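Local coordinates for diacylglycerol lipase (Aspergillus oryzae, PDB 5XK2), which probably hydrolyses the ester bonds of mono- and diacylglycerols, at residues 15-20 against 174-179; 119-124 against 163-168; 150-155 against 269-274. All coordinates share one frame; numbering follows the deposited sequence.

Contact 1: 15-20 against 174-179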
loop_
_atom_site.group_PDB
_atom_site.type_symbol
_atom_site.label_atom_id
_atom_site.label_comp_id
_atom_site.label_asym_id
_atom_site.label_seq_id
_atom_site.Cartn_x
_atom_site.Cartn_y
_atom_site.Cartn_z
ATOM N N LEU A 15 -20.700 -14.590 -18.236
ATOM C CA LEU A 15 -19.720 -14.873 -17.192
ATOM C C LEU A 15 -18.391 -15.298 -17.795
ATOM O O LEU A 15 -17.331 -14.881 -17.331
ATOM C CB LEU A 15 -20.238 -15.971 -16.244
ATOM C CG LEU A 15 -19.360 -16.324 -15.046
ATOM C CD1 LEU A 15 -19.195 -15.122 -14.150
ATOM C CD2 LEU A 15 -19.968 -17.488 -14.271
ATOM N N GLU A 16 -18.440 -16.141 -18.828
ATOM C CA GLU A 16 -17.210 -16.582 -19.471
ATOM C C GLU A 16 -16.487 -15.391 -20.105
ATOM O O GLU A 16 -15.250 -15.301 -20.054
ATOM C CB GLU A 16 -17.500 -17.658 -20.524
ATOM C CG GLU A 16 -17.870 -19.010 -19.893
ATOM C CD GLU A 16 -16.663 -19.770 -19.336
ATOM O OE1 GLU A 16 -16.020 -19.297 -18.372
ATOM O OE2 GLU A 16 -16.359 -20.861 -19.867
ATOM N N ASP A 17 -17.259 -14.481 -20.689
ATOM C CA ASP A 17 -16.694 -13.264 -21.274
ATOM C C ASP A 17 -15.947 -12.469 -20.197
ATOM O O ASP A 17 -14.802 -12.038 -20.391
ATOM C CB ASP A 17 -17.814 -12.417 -21.900
ATOM C CG ASP A 17 -17.304 -11.162 -22.596
ATOM O OD1 ASP A 17 -16.774 -11.271 -23.722
ATOM O OD2 ASP A 17 -17.457 -10.059 -22.013
ATOM N N PHE A 18 -16.599 -12.300 -19.053
ATOM C CA PHE A 18 -16.017 -11.534 -17.952
ATOM C C PHE A 18 -14.708 -12.161 -17.453
ATOM O O PHE A 18 -13.768 -11.452 -17.075
ATOM C CB PHE A 18 -17.002 -11.443 -16.780
ATOM C CG PHE A 18 -18.218 -10.599 -17.043
ATOM C CD1 PHE A 18 -18.300 -9.763 -18.150
ATOM C CD2 PHE A 18 -19.294 -10.646 -16.160
ATOM C CE1 PHE A 18 -19.425 -8.970 -18.358
ATOM C CE2 PHE A 18 -20.421 -9.864 -16.360
ATOM C CZ PHE A 18 -20.500 -9.036 -17.457
ATOM N N LYS A 19 -14.668 -13.491 -17.426
ATOM C CA LYS A 19 -13.470 -14.223 -17.007
ATOM C C LYS A 19 -12.329 -14.135 -18.019
ATOM O O LYS A 19 -11.175 -14.442 -17.699
ATOM C CB LYS A 19 -13.821 -15.690 -16.756
ATOM C CG LYS A 19 -14.650 -15.892 -15.499
ATOM C CD LYS A 19 -15.167 -17.328 -15.402
ATOM C CE LYS A 19 -15.926 -17.530 -14.092
ATOM N NZ LYS A 19 -16.386 -18.950 -13.962
ATOM N N PHE A 20 -12.656 -13.794 -19.264
ATOM C CA PHE A 20 -11.630 -13.653 -20.284
ATOM C C PHE A 20 -10.915 -12.294 -20.272
ATOM O O PHE A 20 -9.685 -12.236 -20.208
ATOM C CB PHE A 20 -12.251 -13.895 -21.662
ATOM C CG PHE A 20 -11.290 -13.711 -22.801
ATOM C CD1 PHE A 20 -10.236 -14.588 -22.973
ATOM C CD2 PHE A 20 -11.447 -12.659 -23.698
ATOM C CE1 PHE A 20 -9.341 -14.442 -24.027
ATOM C CE2 PHE A 20 -10.557 -12.505 -24.752
ATOM C CZ PHE A 20 -9.501 -13.382 -24.914
ATOM N N ILE A 174 -15.661 -0.740 -25.527
ATOM C CA ILE A 174 -16.308 -1.593 -24.540
ATOM C C ILE A 174 -15.415 -1.597 -23.308
ATOM O O ILE A 174 -14.218 -1.928 -23.403
ATOM C CB ILE A 174 -16.468 -3.049 -25.036
ATOM C CG1 ILE A 174 -16.992 -3.127 -26.479
ATOM C CG2 ILE A 174 -17.321 -3.861 -24.054
ATOM C CD1 ILE A 174 -18.329 -2.459 -26.688
ATOM N N LEU A 175 -15.977 -1.240 -22.160
ATOM C CA LEU A 175 -15.163 -1.048 -20.955
ATOM C C LEU A 175 -15.243 -2.230 -20.005
ATOM O O LEU A 175 -16.330 -2.598 -19.580
ATOM C CB LEU A 175 -15.624 0.218 -20.220
ATOM C CG LEU A 175 -15.000 0.469 -18.840
ATOM C CD1 LEU A 175 -13.465 0.697 -18.915
ATOM C CD2 LEU A 175 -15.689 1.667 -18.148
ATOM N N TYR A 176 -14.100 -2.822 -19.667
ATOM C CA TYR A 176 -14.063 -3.781 -18.561
ATOM C C TYR A 176 -13.184 -3.198 -17.475
ATOM O O TYR A 176 -11.963 -3.115 -17.631
ATOM C CB TYR A 176 -13.549 -5.162 -19.011
ATOM C CG TYR A 176 -14.437 -5.841 -20.037
ATOM C CD1 TYR A 176 -14.374 -5.480 -21.386
ATOM C CD2 TYR A 176 -15.371 -6.791 -19.656
ATOM C CE1 TYR A 176 -15.201 -6.094 -22.337
ATOM C CE2 TYR A 176 -16.201 -7.396 -20.586
ATOM C CZ TYR A 176 -16.098 -7.057 -21.921
ATOM O OH TYR A 176 -16.921 -7.660 -22.843
ATOM N N ALA A 177 -13.808 -2.773 -16.382
ATOM C CA ALA A 177 -13.082 -2.081 -15.322
ATOM C C ALA A 177 -13.141 -2.897 -14.047
ATOM O O ALA A 177 -14.065 -2.763 -13.256
ATOM C CB ALA A 177 -13.689 -0.700 -15.109
ATOM N N TYR A 178 -12.094 -3.669 -13.804
ATOM C CA TYR A 178 -12.115 -4.609 -12.680
ATOM C C TYR A 178 -11.557 -3.916 -11.456
ATOM O O TYR A 178 -10.420 -3.484 -11.482
ATOM C CB TYR A 178 -11.281 -5.852 -13.015
ATOM C CG TYR A 178 -11.807 -6.646 -14.190
ATOM C CD1 TYR A 178 -12.766 -7.646 -13.996
ATOM C CD2 TYR A 178 -11.344 -6.407 -15.490
ATOM C CE1 TYR A 178 -13.271 -8.386 -15.072
ATOM C CE2 TYR A 178 -11.826 -7.146 -16.565
ATOM C CZ TYR A 178 -12.794 -8.126 -16.352
ATOM O OH TYR A 178 -13.265 -8.851 -17.432
ATOM N N ALA A 179 -12.353 -3.810 -10.392
ATOM C CA ALA A 179 -11.872 -3.266 -9.113
ATOM C C ALA A 179 -11.540 -1.785 -9.206
ATOM O O ALA A 179 -10.615 -1.310 -8.563
ATOM C CB ALA A 179 -10.624 -4.040 -8.612
#
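Helix 15-20 crosses strand 174-178 at 71° with the axes 10.4 Å apart, and F18 and Y176 are the closest pair along the backbone, their CA atoms 8.0 Å from each other. This is helix-on-sheet packing in an alpha/beta-hydrolase fold: the N-terminal helix 14-27 rests on one face of the central mixed sheet, and two tyrosines from alternate positions of a parallel strand bridge the gap. Across this usual helix-to-sheet spacing, a tyrosine is long enough to bring its hydroxyl to the helix. Y176 points toward the helix and gives its OH to OD2 of D17 at 2.6 Å, on the syn lone pair of the carboxylate, whose plane is tilted from that of the ring. D17 meets it because CG stands anti to the backbone N (chi1 -177°), which extends the carboxylate toward the sheet; its other oxygen, OD1, takes the indole N-H of W21, one turn further along the same helix. The F18 and Y176 rings meet edge against edge, CD1 of F18 lying 4.0 Å from CE2 of Y176. F201 and Y225 add edge-to-face partners to F18, so the polar bonds sit beside an aromatic cluster. Y178 grips the helix backbone instead: its OH donates to the carbonyl O of F18 at 2.7 Å, in the carbonyl plane and on a lone pair, with a C=O...OH angle of 131°.

Contact 2: 119-124 against 163-168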
loop_
_atom_site.group_PDB
_atom_site.type_symbol
_atom_site.label_atom_id
_atom_site.label_comp_id
_atom_site.label_asym_id
_atom_site.label_seq_id
_atom_site.Cartn_x
_atom_site.Cartn_y
_atom_site.Cartn_z
ATOM N N GLY A 119 -5.749 12.862 -11.240
ATOM C CA GLY A 119 -4.647 11.929 -11.427
ATOM C C GLY A 119 -4.908 10.955 -12.562
ATOM O O GLY A 119 -4.047 10.728 -13.428
ATOM N N PHE A 120 -6.089 10.350 -12.556
ATOM C CA PHE A 120 -6.419 9.346 -13.568
ATOM C C PHE A 120 -6.599 9.993 -14.938
ATOM O O PHE A 120 -6.207 9.419 -15.970
ATOM C CB PHE A 120 -7.692 8.583 -13.187
ATOM C CG PHE A 120 -7.580 7.795 -11.918
ATOM C CD1 PHE A 120 -6.495 6.948 -11.693
ATOM C CD2 PHE A 120 -8.568 7.884 -10.954
ATOM C CE1 PHE A 120 -6.411 6.217 -10.504
ATOM C CE2 PHE A 120 -8.492 7.162 -9.777
ATOM C CZ PHE A 120 -7.404 6.332 -9.548
ATOM N N TRP A 121 -7.186 11.189 -14.960
ATOM C CA TRP A 121 -7.379 11.874 -16.236
ATOM C C TRP A 121 -6.014 12.243 -16.819
ATOM O O TRP A 121 -5.784 12.097 -18.013
ATOM C CB TRP A 121 -8.251 13.127 -16.079
ATOM C CG TRP A 121 -8.474 13.838 -17.410
ATOM C CD1 TRP A 121 -7.973 15.050 -17.792
ATOM C CD2 TRP A 121 -9.235 13.352 -18.522
ATOM N NE1 TRP A 121 -8.398 15.355 -19.074
ATOM C CE2 TRP A 121 -9.170 14.326 -19.538
ATOM C CE3 TRP A 121 -9.985 12.191 -18.748
ATOM C CZ2 TRP A 121 -9.812 14.163 -20.767
ATOM C CZ3 TRP A 121 -10.622 12.032 -19.966
ATOM C CH2 TRP A 121 -10.536 13.015 -20.962
ATOM N N THR A 122 -5.117 12.712 -15.959
ATOM C CA THR A 122 -3.746 13.038 -16.382
ATOM C C THR A 122 -3.030 11.814 -16.970
ATOM O O THR A 122 -2.384 11.912 -18.025
ATOM C CB THR A 122 -2.934 13.614 -15.209
ATOM O OG1 THR A 122 -3.545 14.842 -14.780
ATOM C CG2 THR A 122 -1.485 13.886 -15.639
ATOM N N ALA A 123 -3.186 10.668 -16.313
ATOM C CA ALA A 123 -2.563 9.434 -16.781
ATOM C C ALA A 123 -3.021 9.094 -18.202
ATOM O O ALA A 123 -2.210 8.739 -19.056
ATOM C CB ALA A 123 -2.874 8.288 -15.829
ATOM N N TRP A 124 -4.322 9.201 -18.457
ATOM C CA TRP A 124 -4.858 8.938 -19.783
ATOM C C TRP A 124 -4.329 9.948 -20.792
ATOM O O TRP A 124 -3.945 9.583 -21.894
ATOM C CB TRP A 124 -6.388 8.976 -19.746
ATOM C CG TRP A 124 -7.085 9.186 -21.073
ATOM C CD1 TRP A 124 -7.970 10.186 -21.377
ATOM C CD2 TRP A 124 -6.990 8.369 -22.254
ATOM N NE1 TRP A 124 -8.422 10.048 -22.665
ATOM C CE2 TRP A 124 -7.850 8.934 -23.224
ATOM C CE3 TRP A 124 -6.270 7.208 -22.582
ATOM C CZ2 TRP A 124 -8.002 8.389 -24.508
ATOM C CZ3 TRP A 124 -6.432 6.661 -23.846
ATOM C CH2 TRP A 124 -7.281 7.253 -24.798
ATOM N N ALA A 163 -12.107 5.037 -21.946
ATOM C CA ALA A 163 -13.270 4.585 -22.696
ATOM C C ALA A 163 -14.252 5.740 -22.933
ATOM O O ALA A 163 -14.772 5.898 -24.031
ATOM C CB ALA A 163 -13.984 3.422 -21.952
ATOM N N ALA A 164 -14.505 6.517 -21.889
ATOM C CA ALA A 164 -15.435 7.648 -21.971
ATOM C C ALA A 164 -15.005 8.603 -23.085
ATOM O O ALA A 164 -15.799 9.002 -23.942
ATOM C CB ALA A 164 -15.495 8.380 -20.654
ATOM N N ASP A 165 -13.725 8.946 -23.065
ATOM C CA ASP A 165 -13.164 9.901 -24.032
ATOM C C ASP A 165 -13.185 9.315 -25.445
ATOM O O ASP A 165 -13.654 9.965 -26.397
ATOM C CB ASP A 165 -11.742 10.273 -23.586
ATOM C CG ASP A 165 -11.156 11.454 -24.345
ATOM O OD1 ASP A 165 -11.911 12.257 -24.930
ATOM O OD2 ASP A 165 -9.914 11.587 -24.325
ATOM N N LEU A 166 -12.681 8.088 -25.594
ATOM C CA LEU A 166 -12.672 7.444 -26.893
ATOM C C LEU A 166 -14.057 7.396 -27.528
ATOM O O LEU A 166 -14.200 7.622 -28.727
ATOM C CB LEU A 166 -12.077 6.030 -26.783
ATOM C CG LEU A 166 -10.568 6.038 -26.544
ATOM C CD1 LEU A 166 -10.082 4.608 -26.248
ATOM C CD2 LEU A 166 -9.797 6.592 -27.763
ATOM N N ARG A 167 -15.091 7.121 -26.733
ATOM C CA ARG A 167 -16.435 7.072 -27.276
ATOM C C ARG A 167 -16.884 8.419 -27.823
ATOM O O ARG A 167 -17.583 8.453 -28.828
ATOM C CB ARG A 167 -17.434 6.604 -26.210
ATOM C CG ARG A 167 -17.278 5.129 -25.857
ATOM C CD ARG A 167 -17.909 4.926 -24.475
ATOM N NE ARG A 167 -17.731 3.552 -24.019
ATOM C CZ ARG A 167 -18.007 3.158 -22.783
ATOM N NH1 ARG A 167 -18.397 4.049 -21.878
ATOM N NH2 ARG A 167 -17.849 1.885 -22.449
ATOM N N THR A 168 -16.475 9.509 -27.183
ATOM C CA THR A 168 -16.856 10.837 -27.694
ATOM C C THR A 168 -16.147 11.122 -29.018
ATOM O O THR A 168 -16.508 12.044 -29.742
ATOM C CB THR A 168 -16.552 11.979 -26.697
ATOM O OG1 THR A 168 -15.135 12.191 -26.544
ATOM C CG2 THR A 168 -17.185 11.702 -25.333
#
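OD2 of D165 is held by two donors from helix 118-138: the indole NE1 of W124, 2.7 Å away, and the guanidinium of R128, which forms a salt bridge to the same oxygen. The tryptophan bond is nearly straight, 163° at the hydrogen, and the oxygen lies close to the indole plane. It uses the anti lone pair of the carboxylate, whose plane stands almost perpendicular to the indole, at 89°. The case illustrates how two helices on one side of an alpha/beta-hydrolase sheet can be joined through a buried charge. Their axes are 11.9 Å apart and cross at -53°, and large side chains fill that wide separation. W121 and W124, one turn apart on helix 118-138, both reach toward D165. With CG anti to the backbone N, W121 swings its six-membered ring over to the aspartate, CH2 coming within 3.7 Å of OD2. CD1 of W124 lies 3.5 Å above one face of the W121 ring, near its rim, so each indole helps to set the position of the other. Beyond the polar bond, the benzo end of W124 meets L166: CH2 is 3.9 Å from both CG and CD2 of the leucine. I132 and L135 of helix 118-138 continue this apolar surface around L166. D165 also receives, through its backbone O, the hydroxyl of T168 at 2.7 Å, a bond within its own helix. All four residues that touch are buried, and a carboxylate so placed would probably be stabilised as an anion by the R128 charge and the directed indole N-H, a polar link framed by aromatic and aliphatic groups.

Contact 3: 150-155 against 269-274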
loop_
_atom_site.group_PDB
_atom_site.type_symbol
_atom_site.label_atom_id
_atom_site.label_comp_id
_atom_site.label_asym_id
_atom_site.label_seq_id
_atom_site.Cartn_x
_atom_site.Cartn_y
_atom_site.Cartn_z
ATOM N N VAL A 150 -9.606 -1.951 -21.056
ATOM C CA VAL A 150 -9.638 -2.829 -19.893
ATOM C C VAL A 150 -8.538 -2.463 -18.911
ATOM O O VAL A 150 -7.464 -1.991 -19.291
ATOM C CB VAL A 150 -9.497 -4.315 -20.341
ATOM C CG1 VAL A 150 -8.203 -4.538 -21.093
ATOM C CG2 VAL A 150 -9.619 -5.297 -19.157
ATOM N N GLY A 151 -8.817 -2.657 -17.632
ATOM C CA GLY A 151 -7.788 -2.541 -16.621
ATOM C C GLY A 151 -8.273 -3.136 -15.308
ATOM O O GLY A 151 -9.464 -3.440 -15.158
ATOM N N HIS A 152 -7.345 -3.283 -14.361
ATOM C CA HIS A 152 -7.664 -3.711 -13.005
ATOM C C HIS A 152 -7.138 -2.653 -12.039
ATOM O O HIS A 152 -6.121 -2.009 -12.338
ATOM C CB HIS A 152 -7.042 -5.105 -12.723
ATOM C CG HIS A 152 -7.064 -5.506 -11.278
ATOM N ND1 HIS A 152 -5.949 -5.429 -10.470
ATOM C CD2 HIS A 152 -8.069 -5.962 -10.489
ATOM C CE1 HIS A 152 -6.267 -5.823 -9.248
ATOM N NE2 HIS A 152 -7.549 -6.139 -9.229
ATOM N N SER A 153 -7.810 -2.478 -10.897
ATOM C CA SER A 153 -7.321 -1.583 -9.846
ATOM C C SER A 153 -7.221 -0.150 -10.390
ATOM O O SER A 153 -8.122 0.320 -11.090
ATOM C CB SER A 153 -5.956 -2.089 -9.319
ATOM O OG SER A 153 -5.495 -1.355 -8.190
ATOM N N LEU A 154 -6.126 0.549 -10.099
ATOM C CA LEU A 154 -6.016 1.936 -10.578
ATOM C C LEU A 154 -6.011 1.979 -12.113
ATOM O O LEU A 154 -6.486 2.941 -12.710
ATOM C CB LEU A 154 -4.754 2.607 -10.012
ATOM C CG LEU A 154 -4.907 3.228 -8.613
ATOM C CD1 LEU A 154 -5.456 2.265 -7.586
ATOM C CD2 LEU A 154 -3.571 3.827 -8.138
ATOM N N GLY A 155 -5.481 0.938 -12.749
ATOM C CA GLY A 155 -5.561 0.822 -14.197
ATOM C C GLY A 155 -6.992 0.793 -14.713
ATOM O O GLY A 155 -7.259 1.280 -15.804
ATOM N N VAL A 269 -7.369 -8.236 -5.005
ATOM C CA VAL A 269 -6.528 -8.894 -5.991
ATOM C C VAL A 269 -7.173 -10.122 -6.607
ATOM O O VAL A 269 -6.594 -10.702 -7.521
ATOM C CB VAL A 269 -5.145 -9.261 -5.398
ATOM C CG1 VAL A 269 -4.531 -8.022 -4.763
ATOM C CG2 VAL A 269 -5.271 -10.371 -4.359
ATOM N N TRP A 270 -8.376 -10.491 -6.145
ATOM C CA TRP A 270 -9.049 -11.664 -6.695
ATOM C C TRP A 270 -10.316 -11.237 -7.434
ATOM O O TRP A 270 -11.378 -11.116 -6.824
ATOM C CB TRP A 270 -9.411 -12.643 -5.553
ATOM C CG TRP A 270 -8.206 -13.180 -4.846
ATOM C CD1 TRP A 270 -7.686 -12.748 -3.662
ATOM C CD2 TRP A 270 -7.345 -14.246 -5.299
ATOM N NE1 TRP A 270 -6.550 -13.479 -3.346
ATOM C CE2 TRP A 270 -6.326 -14.395 -4.336
ATOM C CE3 TRP A 270 -7.336 -15.065 -6.428
ATOM C CZ2 TRP A 270 -5.306 -15.346 -4.470
ATOM C CZ3 TRP A 270 -6.321 -16.027 -6.546
ATOM C CH2 TRP A 270 -5.329 -16.149 -5.575
ATOM N N TYR A 271 -10.195 -11.072 -8.753
ATOM C CA TYR A 271 -11.334 -10.751 -9.614
ATOM C C TYR A 271 -11.315 -11.812 -10.691
ATOM O O TYR A 271 -10.673 -11.661 -11.721
ATOM C CB TYR A 271 -11.175 -9.324 -10.188
ATOM C CG TYR A 271 -11.659 -8.254 -9.239
ATOM C CD1 TYR A 271 -10.938 -7.928 -8.082
ATOM C CD2 TYR A 271 -12.856 -7.595 -9.475
ATOM C CE1 TYR A 271 -11.411 -6.951 -7.189
ATOM C CE2 TYR A 271 -13.331 -6.613 -8.597
ATOM C CZ TYR A 271 -12.611 -6.308 -7.457
ATOM O OH TYR A 271 -13.097 -5.347 -6.600
ATOM N N PHE A 272 -12.075 -12.864 -10.429
ATOM C CA PHE A 272 -12.097 -14.134 -11.169
ATOM C C PHE A 272 -10.785 -14.890 -11.181
ATOM O O PHE A 272 -10.779 -16.080 -10.893
ATOM C CB PHE A 272 -12.505 -13.901 -12.621
ATOM C CG PHE A 272 -13.813 -13.203 -12.760
ATOM C CD1 PHE A 272 -15.000 -13.896 -12.531
ATOM C CD2 PHE A 272 -13.869 -11.854 -13.082
ATOM C CE1 PHE A 272 -16.246 -13.248 -12.632
ATOM C CE2 PHE A 272 -15.106 -11.202 -13.184
ATOM C CZ PHE A 272 -16.288 -11.900 -12.959
ATOM N N ILE A 273 -9.676 -14.161 -11.275
ATOM C CA ILE A 273 -8.339 -14.736 -11.315
ATOM C C ILE A 273 -7.511 -13.939 -10.330
ATOM O O ILE A 273 -7.987 -12.929 -9.810
ATOM C CB ILE A 273 -7.679 -14.642 -12.727
ATOM C CG1 ILE A 273 -7.489 -13.178 -13.131
ATOM C CG2 ILE A 273 -8.493 -15.406 -13.767
ATOM C CD1 ILE A 273 -6.637 -12.955 -14.423
ATOM N N HIS A 274 -6.248 -14.315 -10.150
ATOM C CA HIS A 274 -5.376 -13.516 -9.301
ATOM C C HIS A 274 -4.830 -12.429 -10.211
ATOM O O HIS A 274 -3.863 -12.633 -10.935
ATOM C CB HIS A 274 -4.261 -14.409 -8.731
ATOM C CG HIS A 274 -3.417 -13.748 -7.690
ATOM N ND1 HIS A 274 -2.388 -14.408 -7.041
ATOM C CD2 HIS A 274 -3.457 -12.501 -7.162
ATOM C CE1 HIS A 274 -1.817 -13.583 -6.179
ATOM N NE2 HIS A 274 -2.449 -12.422 -6.231
#
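H152 sets its CG anti to the backbone N (chi1 168°), while Y271 sets its own anti to the carbonyl carbon (chi1 -84°), and the two choices bring the imidazole and the phenol ring together. The pair is an offset edge-to-face stack: the edge of H152 is turned to the face of Y271, with centroids 5.7 Å apart and planes at 65°. The closest atoms are NE2 of H152 and CD1 of Y271, at 4.0 Å. No hydrogen bond crosses the contact, and the polar ends are occupied outside it. ND1 of H152 is bonded to the hydroxyl of Y29 and NE2 to the carbonyl O of H268, which fixes the rotation of the imidazole through both nitrogens; the hydroxyl of Y271 bonds to D206. The same NE2 also comes within 4.4 Å of CA of V269. The contact lies beside what is probably the catalytic centre. G151, S153 and G155 fit the GxSxG nucleophile elbow of lipases, where a tight turn joins strand to helix, and S153 has the positive phi expected of a nucleophile there. S153, H268 and D206 have the geometry of a Ser-His-Asp triad, so H152 and Y271, through H268 and D206, probably help to hold the two partners of the serine in place. In the fold, strand 146-152 runs between strands 83-89 and 173-178 and turns at S153 into helix 154-168, while Y271 packs on A179 just after strand 173-178, and H152, F272 and I273 touch A25, L15 with K19, and A26 of helix 14-27.

In the fold
All three contacts are buried, and together they show how chemistry follows position in an alpha/beta-hydrolase fold. Contact 1 and contact 2 lie on opposite sides of the chain's centre, about 19 Å apart between centres, and both use an aspartate: in the helix-strand contact 1 D17 accepts a tyrosine hydroxyl, in the helix-helix contact 2 D165 takes an indole N-H and a salt bridge from R128. Contact 3 is the most central and holds aromatic stacking without a cross-contact hydrogen bond, beside the probable active site. Contacts 1 and 3 share the sheet through neighbouring strands 173-178 and 146-152, joined where Y178 O probably bonds to S153 N. Contacts 2 and 3 share helix 154-168, and F120 packs on L154.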